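Local structure of acetoacetate decarboxylase (Sphingomonas wittichii, 5UPB) at residues A41-G46 / L86-T91; P178-H183 / V200-S205. The protein belongs to the acetoacetate decarboxylase-like enzymes and probably acts as a lyase. All coordinates share one frame; numbering follows the deposited sequence.

Interaction 1 of 2, residues A41-G46 / L86-T91; sequences ALLPAG and LSIACT
Leu42 and Leu43 pack against Ile88 and Cys90 in a buried contact, plain hydrophobic packing of the end of helix 36-42 and the loop after it over one side of strand 80-92. Ile88 is gripped at two branches by the consecutive leucines. Its CD1 methyl reaches Leu42, lying 3.9 Å from Leu42 CB and equally close to Leu42 CD1, and the two side chains cross at about a right angle. CG2 of Ile88, anti to the backbone N (CG1 has chi1 -59°), instead meets Leu43, with 4.1 Å between Ile88 CG2 and Leu43 CD2. Leu43 divides its two methyls between different residues of the strand: while CD2 faces Ile88, Leu43 CD1 lies 4.0 Å from Cys90 CB. Those methyls thus reach two residues on one side of the strand. Farther on, Gly46 passes near Thr91 through backbone atoms, with 4.0 Å between Gly46 O and Thr91 O, a pair of acceptors in loose contact. From Leu42 to Gly46 the chain heads 12° from the direction Ile88 to Thr91. Phe99 and Phe102 of strand 95-105 touch Leu43 and Leu42, Val49 of strand 48-50 packs on both Leu43 and Ile88, and Phe232 touches Leu42 and Ile88. Leu42 also packs on Thr8 of the second subunit, placing this corner of the beta-rich fold next to the assembly interface.

Interaction 2 of 2, residues P178-H183 / V200-S205; sequences PATFGH and VEVNRS
Thr180 and Gly182 pair through their backbones with Val202 and Val200, joining strands 179-186 and 196-202 in an antiparallel beta hairpin. Both are hydrogen-bonded pairs, and Phe181 with Glu201 is the non-hydrogen-bonded pair between them. On the side of the hairpin turn, Gly182 N to Val200 O and Val200 N to Gly182 O are both 2.9 Å. At the open end the pairing is uneven: Val202 N to Thr180 O is 2.9 Å, but Thr180 N to Val202 O stretches to 3.3 Å. All four bonds are close to straight.

Side-chain packing occupies both faces. Thr180 and Val202 lie side by side; chi1 of 54° sets Val202 CG1 between its own backbone N and carbonyl carbon, 3.2 Å from Thr180 CB, a strained approach whose exact geometry is doubtful. Val200 CG2 rests 3.5 Å from Gly182 O. With Phe181, Glu201 shares the other face, its CG 4.0 Å from Phe181 CE1. Val200 O approaches the edge of that ring and makes a CA-H...O contact, 3.4 Å from Phe181 CA.

Among polar groups, Glu201 OE2, whose position is less sure, forms a salt bridge with Arg95 and accepts a weak bond from Asn203 ND2. The poorly ordered guanidinium of Arg204 has Pro178 O over one face.

Strand 179-186 pairs in parallel with strand 95-105 on its other side, and strand 196-202 continues antiparallel to strand 253-257.

In the fold
Interaction 1 is side-chain packing of a helix end and loop onto a strand, largely buried and mainly apolar; interaction 2 is backbone pairing within a hairpin, partly buried, and polar toward its open end, at Asn203 and Arg204. Strand 95-105 lies between them in the fold, pairing with strand 80-92 of interaction 1 and with strand 179-186 of interaction 2. The two also touch directly: Cys90 SG packs 3.7 Å from Phe181 CD2, and Pro44 CB lies 4.2 Å from His183 ND1. Phe181 thus meets Glu201 through CE1 and Cys90 through CD2. Their centres are about 13 Å apart.

Interaction 1 of 2, residues A41-G46 / L86-T91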
ATOM      1  N   ALA A  41     -27.874 -16.711  -9.136  1.00 42.95           N
ATOM      2  CA  ALA A  41     -28.154 -15.275  -9.183  1.00 50.12           C
ATOM      3  C   ALA A  41     -26.921 -14.451  -9.561  1.00 50.72           C
ATOM      4  O   ALA A  41     -27.054 -13.328 -10.059  1.00 43.34           O
ATOM      5  CB  ALA A  41     -28.712 -14.833  -7.827  1.00 51.51           C
ATOM      6  N   LEU A  42     -25.720 -14.958  -9.298  1.00 44.88           N
ATOM      7  CA  LEU A  42     -24.501 -14.254  -9.665  1.00 38.74           C
ATOM      8  C   LEU A  42     -24.058 -14.546 -11.087  1.00 44.29           C
ATOM      9  O   LEU A  42     -23.124 -13.893 -11.575  1.00 46.09           O
ATOM     10  CB  LEU A  42     -23.359 -14.633  -8.722  1.00 35.14           C
ATOM     11  CG  LEU A  42     -23.539 -14.306  -7.251  1.00 39.00           C
ATOM     12  CD1 LEU A  42     -22.328 -14.845  -6.457  1.00 44.01           C
ATOM     13  CD2 LEU A  42     -23.743 -12.782  -7.068  1.00 43.84           C
ATOM     14  N   LEU A  43     -24.651 -15.551 -11.730  1.00 39.49           N
ATOM     15  CA  LEU A  43     -24.163 -15.899 -13.048  1.00 43.14           C
ATOM     16  C   LEU A  43     -24.818 -15.032 -14.096  1.00 41.65           C
ATOM     17  O   LEU A  43     -26.028 -14.819 -14.047  1.00 44.24           O
ATOM     18  CB  LEU A  43     -24.459 -17.354 -13.381  1.00 43.97           C
ATOM     19  CG  LEU A  43     -23.732 -18.366 -12.508  1.00 35.37           C
ATOM     20  CD1 LEU A  43     -24.198 -19.784 -12.831  1.00 37.18           C
ATOM     21  CD2 LEU A  43     -22.252 -18.212 -12.762  1.00 29.12           C
ATOM     22  N   PRO A  44     -24.065 -14.591 -15.093  1.00 37.38           N
ATOM     23  CA  PRO A  44     -24.697 -13.892 -16.207  1.00 46.57           C
ATOM     24  C   PRO A  44     -25.555 -14.841 -17.036  1.00 48.38           C
ATOM     25  O   PRO A  44     -25.419 -16.066 -16.988  1.00 42.25           O
ATOM     26  CB  PRO A  44     -23.505 -13.384 -17.026  1.00 45.93           C
ATOM     27  CG  PRO A  44     -22.416 -14.348 -16.749  1.00 38.60           C
ATOM     28  CD  PRO A  44     -22.610 -14.758 -15.305  1.00 38.70           C
ATOM     29  N   ALA A  45     -26.498 -14.247 -17.754  1.00 53.07           N
ATOM     30  CA  ALA A  45     -27.441 -15.015 -18.554  1.00 58.68           C
ATOM     31  C   ALA A  45     -26.712 -15.919 -19.541  1.00 54.14           C
ATOM     32  O   ALA A  45     -25.750 -15.503 -20.196  1.00 50.62           O
ATOM     33  CB  ALA A  45     -28.375 -14.070 -19.308  1.00 74.85           C
ATOM     34  N   GLY A  46     -27.146 -17.173 -19.619  1.00 53.17           N
ATOM     35  CA  GLY A  46     -26.558 -18.129 -20.539  1.00 58.90           C
ATOM     36  C   GLY A  46     -25.666 -19.144 -19.866  1.00 53.08           C
ATOM     37  O   GLY A  46     -25.301 -20.145 -20.504  1.00 56.48           O
ATOM     38  N   LEU A  86     -13.397 -15.975  -5.759  1.00 28.76           N
ATOM     39  CA  LEU A  86     -14.477 -16.928  -5.518  1.00 35.31           C
ATOM     40  C   LEU A  86     -15.132 -17.213  -6.859  1.00 30.44           C
ATOM     41  O   LEU A  86     -15.692 -16.299  -7.483  1.00 30.70           O
ATOM     42  CB  LEU A  86     -15.488 -16.335  -4.530  1.00 38.66           C
ATOM     43  CG  LEU A  86     -14.883 -15.981  -3.174  1.00 32.64           C
ATOM     44  CD1 LEU A  86     -15.810 -15.116  -2.335  1.00 32.37           C
ATOM     45  CD2 LEU A  86     -14.587 -17.276  -2.439  1.00 39.11           C
ATOM     46  N   SER A  87     -15.032 -18.455  -7.328  1.00 30.75           N
ATOM     47  CA  SER A  87     -15.483 -18.833  -8.662  1.00 29.55           C
ATOM     48  C   SER A  87     -16.540 -19.922  -8.567  1.00 32.96           C
ATOM     49  O   SER A  87     -16.471 -20.792  -7.701  1.00 34.04           O
ATOM     50  CB  SER A  87     -14.330 -19.359  -9.576  1.00 29.79           C
ATOM     51  OG  SER A  87     -13.295 -18.426  -9.705  1.00 51.75           O
ATOM     52  N   ILE A  88     -17.448 -19.932  -9.540  1.00 30.97           N
ATOM     53  CA  ILE A  88     -18.649 -20.767  -9.523  1.00 34.27           C
ATOM     54  C   ILE A  88     -18.562 -21.789 -10.646  1.00 38.23           C
ATOM     55  O   ILE A  88     -18.351 -21.431 -11.812  1.00 35.50           O
ATOM     56  CB  ILE A  88     -19.907 -19.897  -9.678  1.00 39.53           C
ATOM     57  CG1 ILE A  88     -19.956 -18.877  -8.537  1.00 33.58           C
ATOM     58  CG2 ILE A  88     -21.170 -20.766  -9.743  1.00 35.16           C
ATOM     59  CD1 ILE A  88     -21.015 -17.795  -8.708  1.00 38.67           C
ATOM     60  N   ALA A  89     -18.733 -23.063 -10.303  1.00 37.84           N
ATOM     61  CA  ALA A  89     -18.787 -24.083 -11.343  1.00 35.16           C
ATOM     62  C   ALA A  89     -20.105 -23.959 -12.094  1.00 35.33           C
ATOM     63  O   ALA A  89     -21.164 -23.793 -11.483  1.00 39.16           O
ATOM     64  CB  ALA A  89     -18.631 -25.480 -10.746  1.00 50.61           C
ATOM     65  N   CYS A  90     -20.035 -24.005 -13.425  1.00 36.53           N
ATOM     66  CA  CYS A  90     -21.200 -23.770 -14.269  1.00 38.74           C
ATOM     67  C   CYS A  90     -20.986 -24.438 -15.628  1.00 43.10           C
ATOM     68  O   CYS A  90     -19.954 -25.069 -15.892  1.00 39.38           O
ATOM     69  CB  CYS A  90     -21.485 -22.276 -14.412  1.00 41.19           C
ATOM     70  SG  CYS A  90     -20.121 -21.313 -15.095  1.00 38.12           S
ATOM     71  N   THR A  91     -21.996 -24.291 -16.491  1.00 48.61           N
ATOM     72  CA  THR A  91     -21.982 -24.839 -17.837  1.00 50.38           C
ATOM     73  C   THR A  91     -22.554 -23.825 -18.817  1.00 48.76           C
ATOM     74  O   THR A  91     -23.431 -23.020 -18.480  1.00 49.34           O
ATOM     75  CB  THR A  91     -22.812 -26.123 -17.944  1.00 48.19           C
ATOM     76  OG1 THR A  91     -24.112 -25.898 -17.363  1.00 49.85           O
ATOM     77  CG2 THR A  91     -22.126 -27.234 -17.233  1.00 45.38           C
TER

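Interaction 2 of 2, residues P178-H183 / V200-S205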
ATOM      1  N   PRO A 178     -12.620 -27.245 -18.069  1.00 45.86           N
ATOM      2  CA  PRO A 178     -11.698 -26.654 -19.061  1.00 44.57           C
ATOM      3  C   PRO A 178     -11.956 -25.175 -19.327  1.00 39.89           C
ATOM      4  O   PRO A 178     -11.008 -24.402 -19.500  1.00 45.38           O
ATOM      5  CB  PRO A 178     -11.967 -27.471 -20.330  1.00 54.08           C
ATOM      6  CG  PRO A 178     -13.273 -28.157 -20.113  1.00 56.12           C
ATOM      7  CD  PRO A 178     -13.491 -28.284 -18.634  1.00 49.26           C
ATOM      8  N   ALA A 179     -13.208 -24.746 -19.310  1.00 39.10           N
ATOM      9  CA  ALA A 179     -13.513 -23.385 -19.726  1.00 38.50           C
ATOM     10  C   ALA A 179     -13.541 -22.459 -18.529  1.00 35.46           C
ATOM     11  O   ALA A 179     -13.977 -22.833 -17.441  1.00 34.83           O
ATOM     12  CB  ALA A 179     -14.851 -23.310 -20.447  1.00 43.67           C
ATOM     13  N   THR A 180     -13.110 -21.226 -18.752  1.00 32.30           N
ATOM     14  CA  THR A 180     -13.407 -20.118 -17.859  1.00 35.70           C
ATOM     15  C   THR A 180     -14.316 -19.178 -18.624  1.00 38.45           C
ATOM     16  O   THR A 180     -13.949 -18.677 -19.691  1.00 36.96           O
ATOM     17  CB  THR A 180     -12.141 -19.421 -17.360  1.00 39.21           C
ATOM     18  OG1 THR A 180     -11.324 -20.357 -16.678  1.00 39.67           O
ATOM     19  CG2 THR A 180     -12.474 -18.283 -16.412  1.00 43.27           C
ATOM     20  N   PHE A 181     -15.516 -18.988 -18.107  1.00 32.81           N
ATOM     21  CA  PHE A 181     -16.491 -18.136 -18.762  1.00 34.64           C
ATOM     22  C   PHE A 181     -16.394 -16.748 -18.149  1.00 33.09           C
ATOM     23  O   PHE A 181     -16.169 -16.592 -16.941  1.00 35.07           O
ATOM     24  CB  PHE A 181     -17.901 -18.719 -18.613  1.00 34.16           C
ATOM     25  CG  PHE A 181     -18.060 -20.090 -19.195  1.00 39.22           C
ATOM     26  CD1 PHE A 181     -17.878 -20.295 -20.541  1.00 40.02           C
ATOM     27  CD2 PHE A 181     -18.374 -21.169 -18.389  1.00 45.01           C
ATOM     28  CE1 PHE A 181     -18.030 -21.528 -21.093  1.00 40.31           C
ATOM     29  CE2 PHE A 181     -18.531 -22.426 -18.936  1.00 42.16           C
ATOM     30  CZ  PHE A 181     -18.352 -22.609 -20.290  1.00 42.82           C
ATOM     31  N   GLY A 182     -16.506 -15.733 -19.004  1.00 31.73           N
ATOM     32  CA  GLY A 182     -16.402 -14.360 -18.561  1.00 29.07           C
ATOM     33  C   GLY A 182     -17.581 -13.558 -19.063  1.00 31.95           C
ATOM     34  O   GLY A 182     -18.289 -13.962 -19.994  1.00 30.91           O
ATOM     35  N   HIS A 183     -17.791 -12.409 -18.417  1.00 32.95           N
ATOM     36  CA  HIS A 183     -18.821 -11.454 -18.824  1.00 32.57           C
ATOM     37  C   HIS A 183     -18.067 -10.185 -19.175  1.00 34.76           C
ATOM     38  O   HIS A 183     -17.683  -9.418 -18.288  1.00 31.55           O
ATOM     39  CB  HIS A 183     -19.844 -11.200 -17.716  1.00 30.43           C
ATOM     40  CG  HIS A 183     -20.891 -10.207 -18.096  1.00 34.16           C
ATOM     41  ND1 HIS A 183     -21.735  -9.614 -17.175  1.00 34.60           N
ATOM     42  CD2 HIS A 183     -21.221  -9.685 -19.300  1.00 33.10           C
ATOM     43  CE1 HIS A 183     -22.567  -8.807 -17.806  1.00 32.21           C
ATOM     44  NE2 HIS A 183     -22.264  -8.815 -19.092  1.00 34.39           N
ATOM     45  N   VAL A 200     -18.099 -14.489 -22.843  1.00 33.46           N
ATOM     46  CA  VAL A 200     -16.874 -14.879 -23.514  1.00 30.40           C
ATOM     47  C   VAL A 200     -16.370 -16.174 -22.885  1.00 34.34           C
ATOM     48  O   VAL A 200     -16.756 -16.545 -21.781  1.00 30.70           O
ATOM     49  CB  VAL A 200     -15.790 -13.779 -23.420  1.00 34.97           C
ATOM     50  CG1 VAL A 200     -16.258 -12.496 -24.071  1.00 35.04           C
ATOM     51  CG2 VAL A 200     -15.457 -13.488 -21.954  1.00 34.58           C
ATOM     52  N   GLU A 201     -15.469 -16.842 -23.592  1.00 31.67           N
ATOM     53  CA  GLU A 201     -14.869 -18.109 -23.145  1.00 37.33           C
ATOM     54  C   GLU A 201     -13.361 -18.031 -23.299  1.00 34.30           C
ATOM     55  O   GLU A 201     -12.883 -17.541 -24.325  1.00 35.93           O
ATOM     56  CB  GLU A 201     -15.391 -19.283 -23.967  1.00 40.83           C
ATOM     57  CG  GLU A 201     -14.926 -20.623 -23.486  1.00 69.08           C
ATOM     58  CD  GLU A 201     -15.371 -21.729 -24.407  1.00 77.27           C
ATOM     59  OE1 GLU A 201     -16.002 -21.443 -25.436  1.00 69.93           O
ATOM     60  OE2 GLU A 201     -15.020 -22.881 -24.146  1.00 92.44           O
ATOM     61  N   VAL A 202     -12.611 -18.310 -22.225  1.00 30.45           N
ATOM     62  CA  VAL A 202     -11.158 -18.379 -22.315  1.00 36.95           C
ATOM     63  C   VAL A 202     -10.740 -19.849 -22.244  1.00 32.62           C
ATOM     64  O   VAL A 202     -11.187 -20.582 -21.352  1.00 31.23           O
ATOM     65  CB  VAL A 202     -10.468 -17.519 -21.251  1.00 44.50           C
ATOM     66  CG1 VAL A 202     -10.950 -17.883 -19.938  1.00 66.41           C
ATOM     67  CG2 VAL A 202      -8.989 -17.715 -21.309  1.00 56.27           C
ATOM     68  N   ASN A 203      -9.882 -20.280 -23.149  1.00 46.19           N
ATOM     69  CA  ASN A 203      -9.279 -21.607 -23.041  1.00 44.77           C
ATOM     70  C   ASN A 203      -7.769 -21.481 -22.968  1.00 34.32           C
ATOM     71  O   ASN A 203      -7.173 -20.611 -23.608  1.00 50.12           O
ATOM     72  CB  ASN A 203      -9.653 -22.523 -24.204  1.00 60.81           C
ATOM     73  CG  ASN A 203     -11.086 -22.963 -24.131  1.00 66.23           C
ATOM     74  OD1 ASN A 203     -11.431 -23.865 -23.352  1.00 51.02           O
ATOM     75  ND2 ASN A 203     -11.949 -22.290 -24.900  1.00 61.01           N
ATOM     76  N   ARG A 204      -7.166 -22.323 -22.142  1.00 39.84           N
ATOM     77  CA  ARG A 204      -5.723 -22.318 -22.010  1.00 36.48           C
ATOM     78  C   ARG A 204      -5.135 -23.009 -23.229  1.00 39.17           C
ATOM     79  O   ARG A 204      -5.509 -24.139 -23.552  1.00 37.21           O
ATOM     80  CB  ARG A 204      -5.377 -23.038 -20.718  1.00 39.76           C
ATOM     81  CG  ARG A 204      -5.925 -22.238 -19.519  1.00 42.37           C
ATOM     82  CD  ARG A 204      -5.597 -22.790 -18.152  1.00 76.82           C
ATOM     83  NE  ARG A 204      -6.426 -23.942 -17.821  1.00105.33           N
ATOM     84  CZ  ARG A 204      -7.587 -23.849 -17.187  1.00139.61           C
ATOM     85  NH1 ARG A 204      -8.053 -22.666 -16.811  1.00142.57           N
ATOM     86  NH2 ARG A 204      -8.285 -24.939 -16.925  1.00163.66           N
ATOM     87  N   SER A 205      -4.132 -22.390 -23.824  1.00 31.64           N
ATOM     88  CA  SER A 205      -3.416 -22.962 -24.943  1.00 34.42           C
ATOM     89  C   SER A 205      -2.164 -23.670 -24.471  1.00 33.16           C
ATOM     90  O   SER A 205      -1.542 -24.423 -25.228  1.00 33.90           O
ATOM     91  CB  SER A 205      -3.062 -21.847 -25.945  1.00 40.34           C
ATOM     92  OG  SER A 205      -2.074 -20.977 -25.385  1.00 43.21           O
TER